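Local coordinates for protein glutamine cyclotransferase (Zymomonas mobilis, PDB 3NOL) that catalyses the cyclisation of N-terminal glutamine to pyroglutamate, releasing ammonia, on a calcium-binding beta-propeller scaffold, at residues Thr77-Glu82 / Arg115-Val120; Trp179-Ile184 / Trp232-His237; Pro221-Val226 / Gly243-Lys248. One frame throughout, in Å; residues are numbered along the deposited sequence.

Contact 1. Residues Thr77-Glu82 / Arg115-Val120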
loop_
_atom_site.group_PDB
_atom_site.type_symbol
_atom_site.label_atom_id
_atom_site.label_comp_id
_atom_site.label_asym_id
_atom_site.label_seq_id
_atom_site.Cartn_x
_atom_site.Cartn_y
_atom_site.Cartn_z
ATOM N N THR A 77 -12.078 -12.965 -4.856
ATOM C CA THR A 77 -12.814 -11.720 -4.687
ATOM C C THR A 77 -14.248 -12.002 -4.181
ATOM O O THR A 77 -14.908 -12.953 -4.633
ATOM C CB THR A 77 -12.783 -10.889 -6.000
ATOM O OG1 THR A 77 -11.434 -10.458 -6.255
ATOM C CG2 THR A 77 -13.662 -9.653 -5.898
ATOM N N LEU A 78 -14.692 -11.204 -3.216
ATOM C CA LEU A 78 -16.069 -11.295 -2.687
ATOM C C LEU A 78 -16.951 -10.166 -3.237
ATOM O O LEU A 78 -18.175 -10.324 -3.381
ATOM C CB LEU A 78 -16.093 -11.285 -1.155
ATOM C CG LEU A 78 -15.745 -12.532 -0.328
ATOM C CD1 LEU A 78 -14.254 -12.842 -0.338
ATOM C CD2 LEU A 78 -16.239 -12.316 1.107
ATOM N N GLN A 79 -16.305 -9.048 -3.577
ATOM C CA GLN A 79 -16.982 -7.806 -3.956
ATOM C C GLN A 79 -16.011 -7.004 -4.800
ATOM O O GLN A 79 -14.834 -6.954 -4.482
ATOM C CB GLN A 79 -17.307 -7.049 -2.670
ATOM C CG GLN A 79 -17.990 -5.722 -2.829
ATOM C CD GLN A 79 -18.151 -5.069 -1.464
ATOM O OE1 GLN A 79 -17.253 -5.165 -0.626
ATOM N NE2 GLN A 79 -19.290 -4.424 -1.228
ATOM N N GLN A 80 -16.479 -6.393 -5.887
ATOM C CA GLN A 80 -15.559 -5.612 -6.713
ATOM C C GLN A 80 -16.311 -4.511 -7.427
ATOM O O GLN A 80 -17.446 -4.737 -7.854
ATOM C CB GLN A 80 -14.907 -6.533 -7.751
ATOM C CG GLN A 80 -13.766 -5.893 -8.556
ATOM C CD GLN A 80 -13.011 -6.933 -9.365
ATOM O OE1 GLN A 80 -12.614 -7.990 -8.822
ATOM N NE2 GLN A 80 -12.784 -6.649 -10.664
ATOM N N ILE A 81 -15.672 -3.345 -7.548
ATOM C CA ILE A 81 -16.135 -2.278 -8.460
ATOM C C ILE A 81 -15.051 -2.011 -9.492
ATOM O O ILE A 81 -13.856 -2.165 -9.196
ATOM C CB ILE A 81 -16.584 -0.976 -7.719
ATOM C CG1 ILE A 81 -15.444 -0.343 -6.895
ATOM C CG2 ILE A 81 -17.851 -1.257 -6.881
ATOM C CD1 ILE A 81 -15.723 1.071 -6.353
ATOM N N GLU A 82 -15.473 -1.665 -10.703
ATOM C CA GLU A 82 -14.569 -1.301 -11.760
ATOM C C GLU A 82 -14.737 0.200 -11.994
ATOM O O GLU A 82 -15.848 0.683 -12.261
ATOM C CB GLU A 82 -14.918 -2.090 -13.031
ATOM C CG GLU A 82 -13.986 -1.776 -14.177
ATOM C CD GLU A 82 -14.218 -2.621 -15.428
ATOM O OE1 GLU A 82 -15.111 -3.512 -15.435
ATOM O OE2 GLU A 82 -13.488 -2.365 -16.421
ATOM N N ARG A 115 -19.562 -0.589 2.874
ATOM C CA ARG A 115 -20.548 -1.690 2.785
ATOM C C ARG A 115 -20.747 -2.216 1.348
ATOM O O ARG A 115 -20.628 -3.420 1.120
ATOM C CB ARG A 115 -21.910 -1.337 3.417
ATOM C CG ARG A 115 -22.868 -2.532 3.398
ATOM C CD ARG A 115 -24.296 -2.267 3.882
ATOM N NE ARG A 115 -25.040 -3.534 3.898
ATOM C CZ ARG A 115 -26.372 -3.642 3.877
ATOM N NH1 ARG A 115 -26.944 -4.849 3.901
ATOM N NH2 ARG A 115 -27.134 -2.545 3.811
ATOM N N ASN A 116 -21.058 -1.310 0.407
ATOM C CA ASN A 116 -21.321 -1.674 -0.987
ATOM C C ASN A 116 -20.415 -0.959 -2.002
ATOM O O ASN A 116 -20.631 -1.051 -3.221
ATOM C CB ASN A 116 -22.800 -1.476 -1.340
ATOM C CG ASN A 116 -23.706 -2.525 -0.676
ATOM O OD1 ASN A 116 -23.504 -3.744 -0.827
ATOM N ND2 ASN A 116 -24.707 -2.051 0.061
ATOM N N LEU A 117 -19.376 -0.277 -1.498
ATOM C CA LEU A 117 -18.413 0.434 -2.362
ATOM C C LEU A 117 -19.081 1.452 -3.287
ATOM O O LEU A 117 -18.597 1.729 -4.392
ATOM C CB LEU A 117 -17.503 -0.541 -3.132
ATOM C CG LEU A 117 -16.790 -1.620 -2.307
ATOM C CD1 LEU A 117 -16.068 -2.633 -3.217
ATOM C CD2 LEU A 117 -15.806 -1.026 -1.279
ATOM N N ARG A 118 -20.189 2.012 -2.801
ATOM C CA ARG A 118 -20.923 3.074 -3.473
ATOM C C ARG A 118 -20.112 4.373 -3.370
ATOM O O ARG A 118 -19.667 4.724 -2.287
ATOM C CB ARG A 118 -22.281 3.265 -2.795
ATOM C CG ARG A 118 -23.119 4.342 -3.441
ATOM C CD ARG A 118 -24.548 4.360 -2.892
ATOM N NE ARG A 118 -24.594 4.836 -1.510
ATOM C CZ ARG A 118 -24.550 6.125 -1.156
ATOM N NH1 ARG A 118 -24.457 7.076 -2.080
ATOM N NH2 ARG A 118 -24.589 6.465 0.129
ATOM N N GLN A 119 -19.922 5.064 -4.489
ATOM C CA GLN A 119 -19.163 6.332 -4.476
ATOM C C GLN A 119 -19.996 7.432 -3.829
ATOM O O GLN A 119 -21.187 7.616 -4.177
ATOM C CB GLN A 119 -18.716 6.736 -5.885
ATOM C CG GLN A 119 -18.095 8.133 -5.966
ATOM C CD GLN A 119 -17.659 8.493 -7.382
ATOM O OE1 GLN A 119 -17.382 7.613 -8.194
ATOM N NE2 GLN A 119 -17.607 9.790 -7.684
ATOM N N VAL A 120 -19.392 8.139 -2.874
ATOM C CA VAL A 120 -20.075 9.240 -2.166
ATOM C C VAL A 120 -19.425 10.633 -2.341
ATOM O O VAL A 120 -20.058 11.661 -2.079
ATOM C CB VAL A 120 -20.284 8.929 -0.661
ATOM C CG1 VAL A 120 -21.246 7.733 -0.493
ATOM C CG2 VAL A 120 -18.932 8.702 0.070
HETATM O O HOH W 1 -21.954 -4.914 -2.740
HETATM O O HOH W 2 -20.239 -3.584 -4.397
#
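Leu117 lays its CD1 methyl along the side chain of Gln79, 3.7 Å from Gln79 CD and about as far from Gln79 CG, so the leucine branch packs on the CG methylene and on the carboxamide carbon, the apolar character being confined to the stem. The two side chains arrive from opposite directions. A chi1 of 179° and an extended chain beyond CG send Gln79 straight across, carrying its amide past Leu117 to the backbone of the opposing loop. There NE2 donates to Arg115 O at 2.9 Å with an N-H...O angle of 151°; the acceptor lies close to the amide plane of Gln79, while the donor is tilted 34° from the carbonyl plane of Arg115.

Two waters complete the polar edge. One accepts from Gln79 NE2 at 3.1 Å and donates to Asn116 OD1 at 2.7 Å; the other donates to Asn116 O and receives only a weak bond from Gln79 NE2.

Ile81, two residues along the strand, supplies an apolar contact, its CG2 lying 3.8 Å from Leu117 CB. Separately, its CD1 methyl rests against a backbone carbonyl, 3.5 Å from Leu117 O. Leu117 is thus met at both its CB and its CD1.

The contact joins neighbouring sheets of the beta-propeller. Strand 77-82 is an outermost strand of its four-stranded antiparallel sheet, bonded on its other side to strand 64-70, and Arg115-Leu117 belong to the turn between strands 108-113 and 119-124 of the next sheet; Ile81 also touches Trp112 of that sheet. No backbone-to-backbone hydrogen bond links the two segments. The sheets therefore meet here through side chains and water rather than strand pairing: the glutamine amide bonds directly to a backbone carbonyl, and only one water link rests on two full-strength bonds.

Contact 2. Residues Trp179-Ile184 / Trp232-His237; sequences WVDGEI and WDKEHH. With SO4 (sulfate ion), chain D.
Val180 packs its CG1 over the face of the Trp232 indole, joining a type I' beta-hairpin turn, Val180 to Glu183, to the end of strand 227-233 in this beta-propeller. The methyl stands 3.8 Å from the centroid of the six-membered ring and close to its normal, a CH-pi contact. The chi1 of -180° that swings CG1 over the ring also brings Val180 CG2 to 3.9 Å from Trp232 CB, so both methyls bear on the tryptophan. This is the tightly packed part: Val180 is buried, and backbone bonds in both directions between Val180 and Glu183 close the turn that carries it.

Toward solvent the contact becomes polar and looser. Exposed Asp181 directs OD1 to the edge of the Trp232 ring, its carboxylate nearly perpendicular to the ring plane, but the bond from Trp232 NE1 is weak, 3.3 Å at an N-H...O angle of 127°. The stronger hold is the salt bridge from Lys234 NZ, which approaches the same Asp181 OD1 to 2.9 Å from above the carboxylate plane.

A sulfate, probably from the crystallisation liquor, sits on the solvent side, between Trp179 and Lys234. Lys234 NZ donates to two of its oxygens, so the ammonium group is shared between Asp181 and the anion. The Trp179 indole binds it edge-on, NE1 donating to sulfate O3 at 3.0 Å with an N-H...O angle of 149°.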
loop_
_atom_site.group_PDB
_atom_site.type_symbol
_atom_site.label_atom_id
_atom_site.label_comp_id
_atom_site.label_asym_id
_atom_site.label_seq_id
_atom_site.Cartn_x
_atom_site.Cartn_y
_atom_site.Cartn_z
ATOM N N TRP A 179 0.630 2.215 7.736
ATOM C CA TRP A 179 0.934 2.599 9.131
ATOM C C TRP A 179 1.044 1.325 9.956
ATOM O O TRP A 179 0.093 0.532 10.031
ATOM C CB TRP A 179 -0.210 3.446 9.666
ATOM C CG TRP A 179 0.024 3.966 11.029
ATOM C CD1 TRP A 179 -0.473 3.456 12.203
ATOM C CD2 TRP A 179 0.765 5.137 11.379
ATOM N NE1 TRP A 179 -0.057 4.228 13.268
ATOM C CE2 TRP A 179 0.706 5.266 12.795
ATOM C CE3 TRP A 179 1.498 6.073 10.645
ATOM C CZ2 TRP A 179 1.333 6.321 13.485
ATOM C CZ3 TRP A 179 2.123 7.130 11.339
ATOM C CH2 TRP A 179 2.047 7.230 12.743
ATOM N N VAL A 180 2.215 1.097 10.541
ATOM C CA VAL A 180 2.453 -0.105 11.318
ATOM C C VAL A 180 3.048 0.275 12.675
ATOM O O VAL A 180 4.212 0.691 12.764
ATOM C CB VAL A 180 3.376 -1.105 10.549
ATOM C CG1 VAL A 180 3.640 -2.399 11.363
ATOM C CG2 VAL A 180 2.811 -1.441 9.159
ATOM N N ASP A 181 2.212 0.172 13.708
ATOM C CA ASP A 181 2.628 0.418 15.097
ATOM C C ASP A 181 3.467 1.706 15.253
ATOM O O ASP A 181 4.549 1.681 15.824
ATOM C CB ASP A 181 3.356 -0.818 15.643
ATOM C CG ASP A 181 2.411 -1.997 15.882
ATOM O OD1 ASP A 181 1.190 -1.906 15.570
ATOM O OD2 ASP A 181 2.909 -3.030 16.375
ATOM N N GLY A 182 2.944 2.816 14.732
ATOM C CA GLY A 182 3.522 4.142 14.977
ATOM C C GLY A 182 4.555 4.553 13.943
ATOM O O GLY A 182 5.076 5.672 14.011
ATOM N N GLU A 183 4.845 3.656 12.990
ATOM C CA GLU A 183 5.756 3.951 11.883
ATOM C C GLU A 183 5.053 3.944 10.522
ATOM O O GLU A 183 4.047 3.251 10.326
ATOM C CB GLU A 183 6.923 2.949 11.863
ATOM C CG GLU A 183 7.772 3.041 13.105
ATOM C CD GLU A 183 9.044 2.225 13.042
ATOM O OE1 GLU A 183 9.132 1.281 12.236
ATOM O OE2 GLU A 183 9.964 2.544 13.831
ATOM N N ILE A 184 5.603 4.697 9.576
ATOM C CA ILE A 184 5.105 4.589 8.199
ATOM C C ILE A 184 6.016 3.612 7.440
ATOM O O ILE A 184 7.211 3.867 7.292
ATOM C CB ILE A 184 5.062 5.972 7.472
ATOM C CG1 ILE A 184 4.189 6.985 8.240
ATOM C CG2 ILE A 184 4.629 5.779 5.989
ATOM C CD1 ILE A 184 4.504 8.400 7.903
ATOM N N TRP A 232 -1.487 -4.554 7.213
ATOM C CA TRP A 232 -1.186 -4.820 8.604
ATOM C C TRP A 232 -2.490 -5.067 9.333
ATOM O O TRP A 232 -3.422 -4.278 9.238
ATOM C CB TRP A 232 -0.441 -3.618 9.189
ATOM C CG TRP A 232 -0.199 -3.635 10.671
ATOM C CD1 TRP A 232 -0.681 -2.736 11.593
ATOM C CD2 TRP A 232 0.627 -4.558 11.402
ATOM N NE1 TRP A 232 -0.218 -3.054 12.852
ATOM C CE2 TRP A 232 0.582 -4.168 12.769
ATOM C CE3 TRP A 232 1.391 -5.673 11.040
ATOM C CZ2 TRP A 232 1.293 -4.849 13.770
ATOM C CZ3 TRP A 232 2.101 -6.356 12.044
ATOM C CH2 TRP A 232 2.039 -5.949 13.385
ATOM N N ASP A 233 -2.519 -6.184 10.056
ATOM C CA ASP A 233 -3.655 -6.610 10.842
ATOM C C ASP A 233 -3.256 -6.286 12.267
ATOM O O ASP A 233 -2.440 -6.988 12.877
ATOM C CB ASP A 233 -3.869 -8.116 10.646
ATOM C CG ASP A 233 -4.825 -8.743 11.664
ATOM O OD1 ASP A 233 -5.012 -9.969 11.558
ATOM O OD2 ASP A 233 -5.344 -8.041 12.559
ATOM N N LYS A 234 -3.844 -5.218 12.784
ATOM C CA LYS A 234 -3.515 -4.676 14.102
ATOM C C LYS A 234 -3.997 -5.603 15.232
ATOM O O LYS A 234 -3.313 -5.770 16.261
ATOM C CB LYS A 234 -4.160 -3.288 14.231
ATOM C CG LYS A 234 -3.988 -2.590 15.580
ATOM C CD LYS A 234 -2.576 -2.158 15.791
ATOM C CE LYS A 234 -2.498 -1.025 16.786
ATOM N NZ LYS A 234 -1.056 -0.760 17.037
ATOM N N GLU A 235 -5.172 -6.199 15.046
ATOM C CA GLU A 235 -5.717 -7.122 16.065
ATOM C C GLU A 235 -4.790 -8.309 16.356
ATOM O O GLU A 235 -4.484 -8.600 17.533
ATOM C CB GLU A 235 -7.100 -7.640 15.673
ATOM C CG GLU A 235 -7.667 -8.544 16.796
ATOM C CD GLU A 235 -9.058 -9.129 16.545
ATOM O OE1 GLU A 235 -9.593 -9.732 17.515
ATOM O OE2 GLU A 235 -9.586 -9.009 15.412
ATOM N N HIS A 236 -4.332 -8.985 15.291
ATOM C CA HIS A 236 -3.510 -10.223 15.420
ATOM C C HIS A 236 -1.999 -9.995 15.189
ATOM O O HIS A 236 -1.192 -10.940 15.298
ATOM C CB HIS A 236 -4.023 -11.317 14.467
ATOM C CG HIS A 236 -5.513 -11.520 14.497
ATOM N ND1 HIS A 236 -6.157 -12.194 15.512
ATOM C CD2 HIS A 236 -6.483 -11.111 13.643
ATOM C CE1 HIS A 236 -7.460 -12.204 15.276
ATOM N NE2 HIS A 236 -7.683 -11.566 14.142
ATOM N N HIS A 237 -1.633 -8.763 14.856
ATOM C CA HIS A 237 -0.264 -8.406 14.452
ATOM C C HIS A 237 0.267 -9.301 13.315
ATOM O O HIS A 237 1.278 -10.008 13.458
ATOM C CB HIS A 237 0.664 -8.356 15.672
ATOM C CG HIS A 237 0.663 -7.025 16.372
ATOM N ND1 HIS A 237 1.788 -6.511 16.987
ATOM C CD2 HIS A 237 -0.319 -6.104 16.550
ATOM C CE1 HIS A 237 1.494 -5.337 17.525
ATOM N NE2 HIS A 237 0.225 -5.062 17.267
HETATM S S SO4 D . -0.665 2.797 16.402
HETATM O O1 SO4 D . -1.348 2.147 17.523
HETATM O O2 SO4 D . -0.066 1.792 15.530
HETATM O O3 SO4 D . -1.654 3.584 15.667
HETATM O O4 SO4 D . 0.399 3.678 16.900
#

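Contact 3. Residues Pro221-Val226 / Gly243-Lys248; sequences PSPIDV and GKLWPK
Asp225 and Lys244 join two propeller loops, the approach to strand 227-233 and a type II beta turn, Gly243 to Trp246, leading to strand 248-256. Backbone bonds run both ways: Lys244 N donates to Val226 O at 2.8 Å, while Asp225 N makes a weak bond to Lys244 O. A side-chain bond joins them: Trp246 NE1 donates to Asp225 O at 2.8 Å and 154°; the acceptor is only 2° out of the ring plane, although the donor sits above the carbonyl plane.

Apolar contacts continue from there. Ile224, whose chi1 of -166° turns its longer branch toward the indole, sets CG1 3.8 Å from Trp246 CD1 and CD1 against Pro247 CD. Pro221 crosses Pro247 at about a right angle, Pro221 CD 3.9 Å from Pro247 CD, and Leu245 CD1 meets Pro223 CG at 4.0 Å. A leucine in place of Trp246 would probably leave Asp225 O without its indole donor and open a gap beside Ile224.

Among the charged groups, Lys244 NZ pairs directly with Glu46 in a salt bridge. Only its link to Asp225 runs through water, one molecule that lies 2.9 Å from Lys244 NZ and donates to Asp225 OD1 at 2.8 Å.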
loop_
_atom_site.group_PDB
_atom_site.type_symbol
_atom_site.label_atom_id
_atom_site.label_comp_id
_atom_site.label_asym_id
_atom_site.label_seq_id
_atom_site.Cartn_x
_atom_site.Cartn_y
_atom_site.Cartn_z
ATOM N N PRO A 221 4.511 -16.433 -12.567
ATOM C CA PRO A 221 3.855 -16.151 -13.839
ATOM C C PRO A 221 4.846 -15.434 -14.736
ATOM O O PRO A 221 5.861 -14.907 -14.259
ATOM C CB PRO A 221 2.723 -15.178 -13.457
ATOM C CG PRO A 221 3.249 -14.450 -12.231
ATOM C CD PRO A 221 4.134 -15.458 -11.515
ATOM N N SER A 222 4.548 -15.409 -16.023
ATOM C CA SER A 222 5.219 -14.503 -16.919
ATOM C C SER A 222 4.122 -13.751 -17.667
ATOM O O SER A 222 3.247 -14.367 -18.290
ATOM C CB SER A 222 6.158 -15.246 -17.869
ATOM O OG SER A 222 6.956 -14.321 -18.592
ATOM N N PRO A 223 4.136 -12.417 -17.584
ATOM C CA PRO A 223 5.101 -11.554 -16.920
ATOM C C PRO A 223 4.909 -11.467 -15.409
ATOM O O PRO A 223 3.878 -11.897 -14.885
ATOM C CB PRO A 223 4.805 -10.186 -17.535
ATOM C CG PRO A 223 3.382 -10.228 -17.835
ATOM C CD PRO A 223 3.067 -11.638 -18.240
ATOM N N ILE A 224 5.903 -10.904 -14.732
ATOM C CA ILE A 224 5.782 -10.556 -13.307
ATOM C C ILE A 224 6.357 -9.147 -13.111
ATOM O O ILE A 224 7.200 -8.706 -13.892
ATOM C CB ILE A 224 6.457 -11.600 -12.392
ATOM C CG1 ILE A 224 6.015 -11.415 -10.920
ATOM C CG2 ILE A 224 7.993 -11.541 -12.533
ATOM C CD1 ILE A 224 6.343 -12.601 -10.035
ATOM N N ASP A 225 5.879 -8.438 -12.092
ATOM C CA ASP A 225 6.197 -7.021 -11.915
ATOM C C ASP A 225 6.736 -6.830 -10.457
ATOM O O ASP A 225 7.187 -7.813 -9.797
ATOM C CB ASP A 225 4.939 -6.191 -12.272
ATOM C CG ASP A 225 5.223 -4.739 -12.650
ATOM O OD1 ASP A 225 5.730 -3.963 -11.835
ATOM O OD2 ASP A 225 4.854 -4.331 -13.770
ATOM N N VAL A 226 6.711 -5.594 -9.967
ATOM C CA VAL A 226 7.510 -5.241 -8.781
ATOM C C VAL A 226 6.823 -5.463 -7.442
ATOM O O VAL A 226 5.595 -5.474 -7.345
ATOM C CB VAL A 226 8.030 -3.758 -8.825
ATOM C CG1 VAL A 226 8.894 -3.528 -10.038
ATOM C CG2 VAL A 226 6.897 -2.776 -8.798
ATOM N N GLY A 243 3.090 -8.044 -4.393
ATOM C CA GLY A 243 3.598 -7.250 -5.495
ATOM C C GLY A 243 2.737 -7.405 -6.740
ATOM O O GLY A 243 1.794 -8.254 -6.807
ATOM N N LYS A 244 3.051 -6.569 -7.729
ATOM C CA LYS A 244 2.248 -6.552 -8.954
ATOM C C LYS A 244 2.460 -7.840 -9.729
ATOM O O LYS A 244 3.600 -8.153 -10.098
ATOM C CB LYS A 244 2.590 -5.331 -9.797
ATOM C CG LYS A 244 2.446 -3.989 -9.021
ATOM C CD LYS A 244 2.465 -2.811 -10.017
ATOM C CE LYS A 244 2.678 -1.432 -9.354
ATOM N NZ LYS A 244 2.754 -0.306 -10.361
ATOM N N LEU A 245 1.356 -8.553 -9.964
ATOM C CA LEU A 245 1.312 -9.871 -10.661
ATOM C C LEU A 245 1.907 -11.011 -9.822
ATOM O O LEU A 245 2.055 -12.139 -10.302
ATOM C CB LEU A 245 1.981 -9.805 -12.041
ATOM C CG LEU A 245 1.634 -8.622 -12.960
ATOM C CD1 LEU A 245 2.419 -8.712 -14.281
ATOM C CD2 LEU A 245 0.131 -8.575 -13.226
ATOM N N TRP A 246 2.235 -10.714 -8.562
ATOM C CA TRP A 246 2.854 -11.710 -7.703
ATOM C C TRP A 246 1.854 -12.840 -7.415
ATOM O O TRP A 246 0.659 -12.581 -7.218
ATOM C CB TRP A 246 3.348 -11.061 -6.409
ATOM C CG TRP A 246 4.630 -10.328 -6.586
ATOM C CD1 TRP A 246 5.070 -9.650 -7.708
ATOM C CD2 TRP A 246 5.677 -10.237 -5.628
ATOM N NE1 TRP A 246 6.326 -9.127 -7.478
ATOM C CE2 TRP A 246 6.726 -9.481 -6.214
ATOM C CE3 TRP A 246 5.842 -10.729 -4.329
ATOM C CZ2 TRP A 246 7.921 -9.202 -5.533
ATOM C CZ3 TRP A 246 7.032 -10.454 -3.660
ATOM C CH2 TRP A 246 8.051 -9.698 -4.261
ATOM N N PRO A 247 2.328 -14.101 -7.420
ATOM C CA PRO A 247 1.425 -15.249 -7.190
ATOM C C PRO A 247 1.042 -15.487 -5.730
ATOM O O PRO A 247 0.227 -16.377 -5.451
ATOM C CB PRO A 247 2.252 -16.447 -7.694
ATOM C CG PRO A 247 3.695 -16.020 -7.405
ATOM C CD PRO A 247 3.720 -14.534 -7.698
ATOM N N LYS A 248 1.656 -14.733 -4.816
ATOM C CA LYS A 248 1.370 -14.893 -3.381
ATOM C C LYS A 248 1.275 -13.557 -2.653
ATOM O O LYS A 248 1.883 -12.582 -3.084
ATOM C CB LYS A 248 2.472 -15.723 -2.683
ATOM C CG LYS A 248 2.712 -17.158 -3.201
ATOM C CD LYS A 248 1.513 -18.097 -3.011
ATOM C CE LYS A 248 1.893 -19.518 -3.486
ATOM N NZ LYS A 248 0.736 -20.470 -3.411
HETATM O O HOH W 3 5.313 -1.182 -11.489
#

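The three contacts are spread around the propeller, their centres 24 to 25 Å apart and their nearest atoms about 12 to 15 Å apart, so none touches another. Contact 1 closes along the chain before the others open and spans two successive four-stranded sheets. Contacts 2 and 3 interleave in sequence, the segments running 179-184, 221-226, 232-237, 243-248. Strand 227-233 connects them, contact 3 lying just before its start and contact 2 at its end. Contact 2 brings together strands 177-180 and 227-233, the outermost of the run that includes 28-38 and 248-256, with the Trp232 side chain about 7 Å from the calcium ion. Contact 3 instead ties loops flanking neighbouring strands 227-233 and 238-243 of one sheet.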